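Local structure of Pro-Pro endopeptidase (Paenibacillus alvei, 6FPC) at residues 53-58 / 83-88; 24-29 / 90-95. The protein hydrolyses the bond between two prolines in a PLP-PVP motif as a zinc-dependent secreted endopeptidase, cutting a cell-surface protein and perhaps thereby regulating bacterial adhesion. All blocks are in the same frame, centred on the assembly; numbering follows the deposited sequence.

Contact 1: residues 53-58 / 83-88; sequences GAITNE and PGVSER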
ATOM      1  N   GLY A  53     -11.005  -3.182  13.896  1.00 34.28           N
ATOM      2  CA  GLY A  53     -10.357  -4.396  14.391  1.00 33.45           C
ATOM      3  C   GLY A  53      -9.413  -5.023  13.379  1.00 35.57           C
ATOM      4  O   GLY A  53      -9.015  -4.382  12.395  1.00 32.47           O
ATOM      5  N   ALA A  54      -9.079  -6.306  13.589  1.00 31.83           N
ATOM      6  CA  ALA A  54      -8.256  -7.060  12.636  1.00 31.42           C
ATOM      7  C   ALA A  54      -8.966  -7.060  11.300  1.00 34.27           C
ATOM      8  O   ALA A  54     -10.210  -7.118  11.248  1.00 33.48           O
ATOM      9  CB  ALA A  54      -8.050  -8.488  13.118  1.00 32.59           C
ATOM     10  N   ILE A  55      -8.185  -6.936  10.211  1.00 28.69           N
ATOM     11  CA  ILE A  55      -8.727  -6.899   8.847  1.00 28.07           C
ATOM     12  C   ILE A  55      -9.581  -8.129   8.539  1.00 31.75           C
ATOM     13  O   ILE A  55     -10.547  -8.022   7.776  1.00 30.31           O
ATOM     14  CB  ILE A  55      -7.643  -6.648   7.761  1.00 30.13           C
ATOM     15  CG1 ILE A  55      -6.652  -7.828   7.633  1.00 29.97           C
ATOM     16  CG2 ILE A  55      -6.940  -5.318   8.019  1.00 31.26           C
ATOM     17  CD1 ILE A  55      -5.682  -7.706   6.406  1.00 27.76           C
ATOM     18  N   THR A  56      -9.268  -9.266   9.191  1.00 29.18           N
ATOM     19  CA  THR A  56      -9.976 -10.521   9.006  1.00 29.65           C
ATOM     20  C   THR A  56     -11.388 -10.454   9.612  1.00 35.66           C
ATOM     21  O   THR A  56     -12.185 -11.302   9.268  1.00 35.42           O
ATOM     22  CB  THR A  56      -9.161 -11.731   9.465  1.00 32.82           C
ATOM     23  OG1 THR A  56      -8.649 -11.511  10.781  1.00 33.85           O
ATOM     24  CG2 THR A  56      -8.012 -12.108   8.466  1.00 31.05           C
ATOM     25  N   ASN A  57     -11.717  -9.416  10.435  1.00 34.10           N
ATOM     26  CA  ASN A  57     -13.072  -9.224  10.977  1.00 35.55           C
ATOM     27  C   ASN A  57     -14.008  -8.735   9.883  1.00 40.85           C
ATOM     28  O   ASN A  57     -15.221  -8.825  10.066  1.00 42.19           O
ATOM     29  CB  ASN A  57     -13.106  -8.256  12.178  1.00 37.70           C
ATOM     30  CG  ASN A  57     -12.481  -8.773  13.452  1.00 58.59           C
ATOM     31  OD1 ASN A  57     -12.251  -9.975  13.641  1.00 49.69           O
ATOM     32  ND2 ASN A  57     -12.210  -7.859  14.368  1.00 56.10           N
ATOM     33  N   GLU A  58     -13.461  -8.227   8.746  1.00 36.42           N
ATOM     34  CA  GLU A  58     -14.288  -7.794   7.616  1.00 37.46           C
ATOM     35  C   GLU A  58     -14.901  -9.032   6.980  1.00 40.21           C
ATOM     36  O   GLU A  58     -14.151  -9.982   6.709  1.00 37.36           O
ATOM     37  CB  GLU A  58     -13.488  -7.022   6.554  1.00 38.63           C
ATOM     38  CG  GLU A  58     -13.131  -5.605   6.952  1.00 52.98           C
ATOM     39  CD  GLU A  58     -14.315  -4.719   7.288  1.00 75.71           C
ATOM     40  OE1 GLU A  58     -15.246  -4.620   6.454  1.00 66.17           O
ATOM     41  OE2 GLU A  58     -14.317  -4.135   8.396  1.00 70.17           O
ATOM     42  N   PRO A  83      -1.741  -6.250   9.301  1.00 22.75           N
ATOM     43  CA  PRO A  83      -2.510  -5.001   9.447  1.00 22.84           C
ATOM     44  C   PRO A  83      -3.112  -4.418   8.162  1.00 25.54           C
ATOM     45  O   PRO A  83      -3.931  -3.505   8.236  1.00 24.48           O
ATOM     46  CB  PRO A  83      -1.494  -4.038  10.081  1.00 25.05           C
ATOM     47  CG  PRO A  83      -0.148  -4.509   9.524  1.00 28.72           C
ATOM     48  CD  PRO A  83      -0.286  -6.021   9.473  1.00 24.17           C
ATOM     49  N   GLY A  84      -2.696  -4.914   7.009  1.00 22.51           N
ATOM     50  CA  GLY A  84      -3.224  -4.404   5.748  1.00 23.10           C
ATOM     51  C   GLY A  84      -3.092  -5.416   4.624  1.00 27.69           C
ATOM     52  O   GLY A  84      -2.160  -6.220   4.633  1.00 27.03           O
ATOM     53  N   VAL A  85      -4.002  -5.378   3.654  1.00 23.60           N
ATOM     54  CA  VAL A  85      -3.971  -6.275   2.484  1.00 21.86           C
ATOM     55  C   VAL A  85      -4.601  -5.571   1.280  1.00 24.18           C
ATOM     56  O   VAL A  85      -5.422  -4.660   1.455  1.00 24.79           O
ATOM     57  CB  VAL A  85      -4.615  -7.673   2.766  1.00 27.26           C
ATOM     58  CG1 VAL A  85      -6.139  -7.648   2.587  1.00 27.27           C
ATOM     59  CG2 VAL A  85      -3.978  -8.768   1.888  1.00 27.46           C
ATOM     60  N   SER A  86      -4.268  -6.029   0.064  1.00 20.97           N
ATOM     61  CA  SER A  86      -4.815  -5.408  -1.136  1.00 23.22           C
ATOM     62  C   SER A  86      -5.156  -6.490  -2.145  1.00 28.18           C
ATOM     63  O   SER A  86      -4.285  -7.257  -2.543  1.00 25.46           O
ATOM     64  CB  SER A  86      -3.798  -4.433  -1.727  1.00 25.86           C
ATOM     65  OG  SER A  86      -4.328  -3.663  -2.796  1.00 26.76           O
ATOM     66  N   GLU A  87      -6.430  -6.607  -2.486  1.00 27.27           N
ATOM     67  CA  GLU A  87      -6.876  -7.555  -3.497  1.00 28.84           C
ATOM     68  C   GLU A  87      -7.841  -6.749  -4.377  1.00 35.61           C
ATOM     69  O   GLU A  87      -7.366  -5.918  -5.147  1.00 35.10           O
ATOM     70  CB  GLU A  87      -7.461  -8.825  -2.825  1.00 31.15           C
ATOM     71  CG  GLU A  87      -7.920  -9.939  -3.769  1.00 38.61           C
ATOM     72  CD  GLU A  87      -6.958 -10.533  -4.784  1.00 43.12           C
ATOM     73  OE1 GLU A  87      -5.729 -10.454  -4.574  1.00 32.41           O
ATOM     74  OE2 GLU A  87      -7.441 -11.073  -5.805  1.00 47.75           O
ATOM     75  N   ARG A  88      -9.151  -6.876  -4.187  1.00 33.48           N
ATOM     76  CA  ARG A  88     -10.083  -6.017  -4.911  1.00 34.92           C
ATOM     77  C   ARG A  88     -10.640  -4.994  -3.940  1.00 38.65           C
ATOM     78  O   ARG A  88     -11.268  -4.012  -4.317  1.00 42.01           O
ATOM     79  CB  ARG A  88     -11.143  -6.835  -5.619  1.00 36.37           C
ATOM     80  CG  ARG A  88     -10.526  -7.471  -6.846  1.00 40.02           C
ATOM     81  CD  ARG A  88     -11.558  -7.741  -7.863  1.00 45.47           C
ATOM     82  NE  ARG A  88     -12.029  -6.535  -8.548  1.00 42.26           N
ATOM     83  CZ  ARG A  88     -11.733  -6.232  -9.806  1.00 44.42           C
ATOM     84  NH1 ARG A  88     -10.933  -7.020 -10.516  1.00 24.49           N
ATOM     85  NH2 ARG A  88     -12.247  -5.151 -10.371  1.00 28.57           N
TER
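Ile55 and Pro83 bring the two backbones nearest to each other, 6.5 Å between their CA atoms, where a short 3-10 turn at 55-57 lies beside the start of edge strand 84-86. The turn holds its own shape: Asn57 N hydrogen-bonds to Ala54 O at 2.9 Å, and Glu58 N to Ile55 O. From it Ile55 alone carries the contact, and its two branches do different work. CG1 sits between the backbone N and the carbonyl carbon (chi1 67°), and the nearly extended chi2 of 171° carries CD1 out to the strand. There CD1 meets Val85 at both CB and CG1, 3.8 Å from each, so that the methyl end of isoleucine rests against the branch point of valine; the two side chains cross at about a right angle. The other branch, CG2, anti to the carbonyl carbon and beside the backbone N, reaches Pro83 O at 3.5 Å, while CD1 also approaches Gly84 C at 3.9 Å. An isoleucine suits the turn because one branch point supplies both a short arm for the backbone and a longer one for Val85. The CB of Pro83 points away from Ile55, and its side chain touches Leu108 of helix 108-121. Side chains alternate along the strand: Val85 faces Ile55 and also touches Trp79, whereas Ser86 turns to the helix, where its OG hydrogen-bonds to Glu112 O. Gly84 brings the bare backbone close to Glu112, the predicted proton acceptor. Ile55 thus meets the strand on the side of Val85, immediately before region 86-89, which is crucial for substrate specificity. The contact is largely apolar, apart from the methyl CG2 of Ile55 lying against Pro83 O; with no charged or hydrogen-bonded pair between the segments, it rests on van der Waals fit and burial of apolar surface.

Contact 2: residues 24-29 / 90-95; sequences AAMKQR and VAVRIG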
ATOM      1  N   ALA A  24      -9.681   9.804  10.295  1.00 35.51           N
ATOM      2  CA  ALA A  24      -9.606  11.072   9.555  1.00 36.24           C
ATOM      3  C   ALA A  24      -8.171  11.346   9.078  1.00 38.35           C
ATOM      4  O   ALA A  24      -7.982  11.730   7.926  1.00 37.82           O
ATOM      5  CB  ALA A  24     -10.105  12.226  10.416  1.00 38.09           C
ATOM      6  N   ALA A  25      -7.162  11.084   9.934  1.00 34.77           N
ATOM      7  CA  ALA A  25      -5.746  11.279   9.602  1.00 34.35           C
ATOM      8  C   ALA A  25      -5.316  10.357   8.439  1.00 36.28           C
ATOM      9  O   ALA A  25      -4.603  10.799   7.534  1.00 36.45           O
ATOM     10  CB  ALA A  25      -4.880  11.017  10.831  1.00 35.61           C
ATOM     11  N   MET A  26      -5.796   9.107   8.442  1.00 30.46           N
ATOM     12  CA  MET A  26      -5.500   8.138   7.373  1.00 28.76           C
ATOM     13  C   MET A  26      -6.154   8.605   6.079  1.00 33.79           C
ATOM     14  O   MET A  26      -5.519   8.565   5.016  1.00 32.22           O
ATOM     15  CB  MET A  26      -6.015   6.729   7.734  1.00 29.64           C
ATOM     16  CG  MET A  26      -5.353   6.134   8.958  1.00 32.02           C
ATOM     17  SD  MET A  26      -6.198   4.638   9.508  1.00 35.14           S
ATOM     18  CE  MET A  26      -5.465   3.461   8.378  1.00 30.43           C
ATOM     19  N   LYS A  27      -7.433   9.050   6.169  1.00 32.84           N
ATOM     20  CA  LYS A  27      -8.213   9.521   5.021  1.00 34.46           C
ATOM     21  C   LYS A  27      -7.497  10.717   4.383  1.00 41.25           C
ATOM     22  O   LYS A  27      -7.362  10.767   3.160  1.00 41.77           O
ATOM     23  CB  LYS A  27      -9.658   9.876   5.449  1.00 37.41           C
ATOM     24  CG  LYS A  27     -10.667   9.802   4.322  1.00 44.82           C
ATOM     25  CD  LYS A  27     -12.028  10.359   4.742  1.00 53.17           C
ATOM     26  CE  LYS A  27     -12.868  10.788   3.556  1.00 59.08           C
ATOM     27  NZ  LYS A  27     -14.258  11.182   3.954  1.00 55.97           N
ATOM     28  N   GLN A  28      -6.967  11.625   5.226  1.00 38.90           N
ATOM     29  CA  GLN A  28      -6.205  12.798   4.798  1.00 39.67           C
ATOM     30  C   GLN A  28      -4.914  12.399   4.070  1.00 42.52           C
ATOM     31  O   GLN A  28      -4.595  13.011   3.053  1.00 42.81           O
ATOM     32  CB  GLN A  28      -5.900  13.727   5.984  1.00 41.51           C
ATOM     33  CG  GLN A  28      -5.501  15.127   5.552  1.00 54.08           C
ATOM     34  N   ARG A  29      -4.199  11.354   4.555  1.00 36.25           N
ATOM     35  CA  ARG A  29      -2.966  10.890   3.900  1.00 34.29           C
ATOM     36  C   ARG A  29      -3.255  10.246   2.542  1.00 34.98           C
ATOM     37  O   ARG A  29      -2.429  10.357   1.631  1.00 34.94           O
ATOM     38  CB  ARG A  29      -2.148   9.969   4.810  1.00 33.96           C
ATOM     39  CG  ARG A  29      -1.560  10.740   6.018  1.00 36.55           C
ATOM     40  CD  ARG A  29      -0.576   9.904   6.813  1.00 36.82           C
ATOM     41  NE  ARG A  29      -1.258   8.820   7.517  1.00 32.48           N
ATOM     42  CZ  ARG A  29      -1.672   8.890   8.776  1.00 46.01           C
ATOM     43  NH1 ARG A  29      -1.477   9.995   9.490  1.00 42.34           N
ATOM     44  NH2 ARG A  29      -2.276   7.858   9.334  1.00 30.17           N
ATOM     45  N   VAL A  90      -9.114  -2.827  -0.453  1.00 25.62           N
ATOM     46  CA  VAL A  90      -7.870  -2.445   0.218  1.00 24.93           C
ATOM     47  C   VAL A  90      -8.308  -2.343   1.680  1.00 28.78           C
ATOM     48  O   VAL A  90      -9.203  -1.575   1.977  1.00 28.37           O
ATOM     49  CB  VAL A  90      -7.271  -1.126  -0.336  1.00 27.67           C
ATOM     50  CG1 VAL A  90      -6.027  -0.711   0.460  1.00 27.63           C
ATOM     51  CG2 VAL A  90      -6.937  -1.266  -1.818  1.00 26.66           C
ATOM     52  N   ALA A  91      -7.805  -3.204   2.548  1.00 25.13           N
ATOM     53  CA  ALA A  91      -8.243  -3.171   3.945  1.00 24.23           C
ATOM     54  C   ALA A  91      -7.052  -2.796   4.787  1.00 25.29           C
ATOM     55  O   ALA A  91      -5.986  -3.391   4.615  1.00 22.50           O
ATOM     56  CB  ALA A  91      -8.783  -4.525   4.353  1.00 25.27           C
ATOM     57  N   VAL A  92      -7.196  -1.752   5.624  1.00 23.19           N
ATOM     58  CA  VAL A  92      -6.091  -1.232   6.461  1.00 23.42           C
ATOM     59  C   VAL A  92      -6.611  -0.973   7.884  1.00 27.50           C
ATOM     60  O   VAL A  92      -7.602  -0.273   8.068  1.00 26.90           O
ATOM     61  CB  VAL A  92      -5.462   0.059   5.832  1.00 29.33           C
ATOM     62  CG1 VAL A  92      -4.336   0.628   6.710  1.00 29.88           C
ATOM     63  CG2 VAL A  92      -4.935  -0.195   4.420  1.00 29.09           C
ATOM     64  N   ARG A  93      -5.928  -1.504   8.888  1.00 24.83           N
ATOM     65  CA  ARG A  93      -6.344  -1.336  10.268  1.00 25.07           C
ATOM     66  C   ARG A  93      -6.024   0.080  10.783  1.00 26.88           C
ATOM     67  O   ARG A  93      -4.887   0.551  10.662  1.00 26.47           O
ATOM     68  CB  ARG A  93      -5.690  -2.419  11.147  1.00 26.04           C
ATOM     69  CG  ARG A  93      -6.371  -2.532  12.472  1.00 30.54           C
ATOM     70  CD  ARG A  93      -5.850  -3.644  13.337  1.00 30.66           C
ATOM     71  NE  ARG A  93      -6.588  -3.620  14.601  1.00 31.70           N
ATOM     72  CZ  ARG A  93      -6.622  -4.619  15.477  1.00 46.84           C
ATOM     73  NH1 ARG A  93      -5.956  -5.739  15.242  1.00 32.04           N
ATOM     74  NH2 ARG A  93      -7.330  -4.505  16.592  1.00 45.02           N
ATOM     75  N   ILE A  94      -7.029   0.731  11.378  1.00 25.84           N
ATOM     76  CA  ILE A  94      -6.947   2.086  11.946  1.00 26.13           C
ATOM     77  C   ILE A  94      -5.933   2.102  13.076  1.00 29.12           C
ATOM     78  O   ILE A  94      -6.092   1.331  14.022  1.00 29.36           O
ATOM     79  CB  ILE A  94      -8.345   2.579  12.438  1.00 28.99           C
ATOM     80  CG1 ILE A  94      -9.323   2.743  11.255  1.00 29.45           C
ATOM     81  CG2 ILE A  94      -8.214   3.886  13.234  1.00 28.90           C
ATOM     82  CD1 ILE A  94     -10.781   2.765  11.629  1.00 29.00           C
ATOM     83  N   GLY A  95      -4.941   2.997  12.986  1.00 26.86           N
ATOM     84  CA  GLY A  95      -3.874   3.138  13.985  1.00 27.61           C
ATOM     85  C   GLY A  95      -2.581   2.427  13.638  1.00 31.16           C
ATOM     86  O   GLY A  95      -1.575   2.562  14.352  1.00 31.09           O
TER
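Beside Met26, which spans the gap to Val92 and Ile94, lies the flat guanidinium group of Arg29. One of its faces is laid over its own helix, with Ala25 O 3.6 Å above the plane near the centre and Met26 N above the same face, offset toward the rim. NE forms a salt bridge with Glu109 OE2, and NH2 a weak hydrogen bond with Ser97 OG, so the charged group stays on the flank of the contact while Met26 enters the interior. Met26 is the one side chain of the helix segment that touches the strand segment. With CG anti to its carbonyl carbon (chi1 -63°) and an extended chi2, the chain leaves the helix toward the strand and puts SD over the backbone, 3.6 Å from Ile94 CA, with the flank of that side chain at CG1 4.1 Å away. The bend at chi3 (82°) then turns CE toward Val92. CE presses into Val92 CG1 at 3.5 Å, tighter than usual for two carbons, and is 3.7 Å from Arg93 O. Unbranched and bendable, methionine can follow both a side chain and a stretch of main chain. Val92 offers a compact beta-branched face suited to a strand, and Gly95 accommodates the positive phi (98°) with which the chain turns off beyond it. Leu50 of strand 47-51 borders Met26 and Ile94, and Leu108 adjoins Val92. The arrangement is a helix-on-sheet core: helix 20-30 packs against inner strand 89-93 beside helix 108-121, which carries the HExxH zinc motif, as in zincin metalloproteases.

Overall arrangement
After helix 7-10 and the short strand 11-12, the chain forms helix 20-30, then helix 35-43 and strand 47-51, before entering the long loop that holds 53-58. Contact 1 closes this loop, bringing 53-58 back to 83-88 across 24 residues without helix or strand. Strands 84-86 and 89-93 then follow in succession, and contact 2 closes the wider circuit by returning 90-95 to 24-29, so contact 1 is wholly enclosed within it. The antiparallel strands couple the two directly, through the backbone hydrogen bonds of Pro83 O with Arg93 N and Val85 N with Ala91 O. Together the contacts tie the long loop, the sheet edge, its inner strand and an N-terminal helix into one unit.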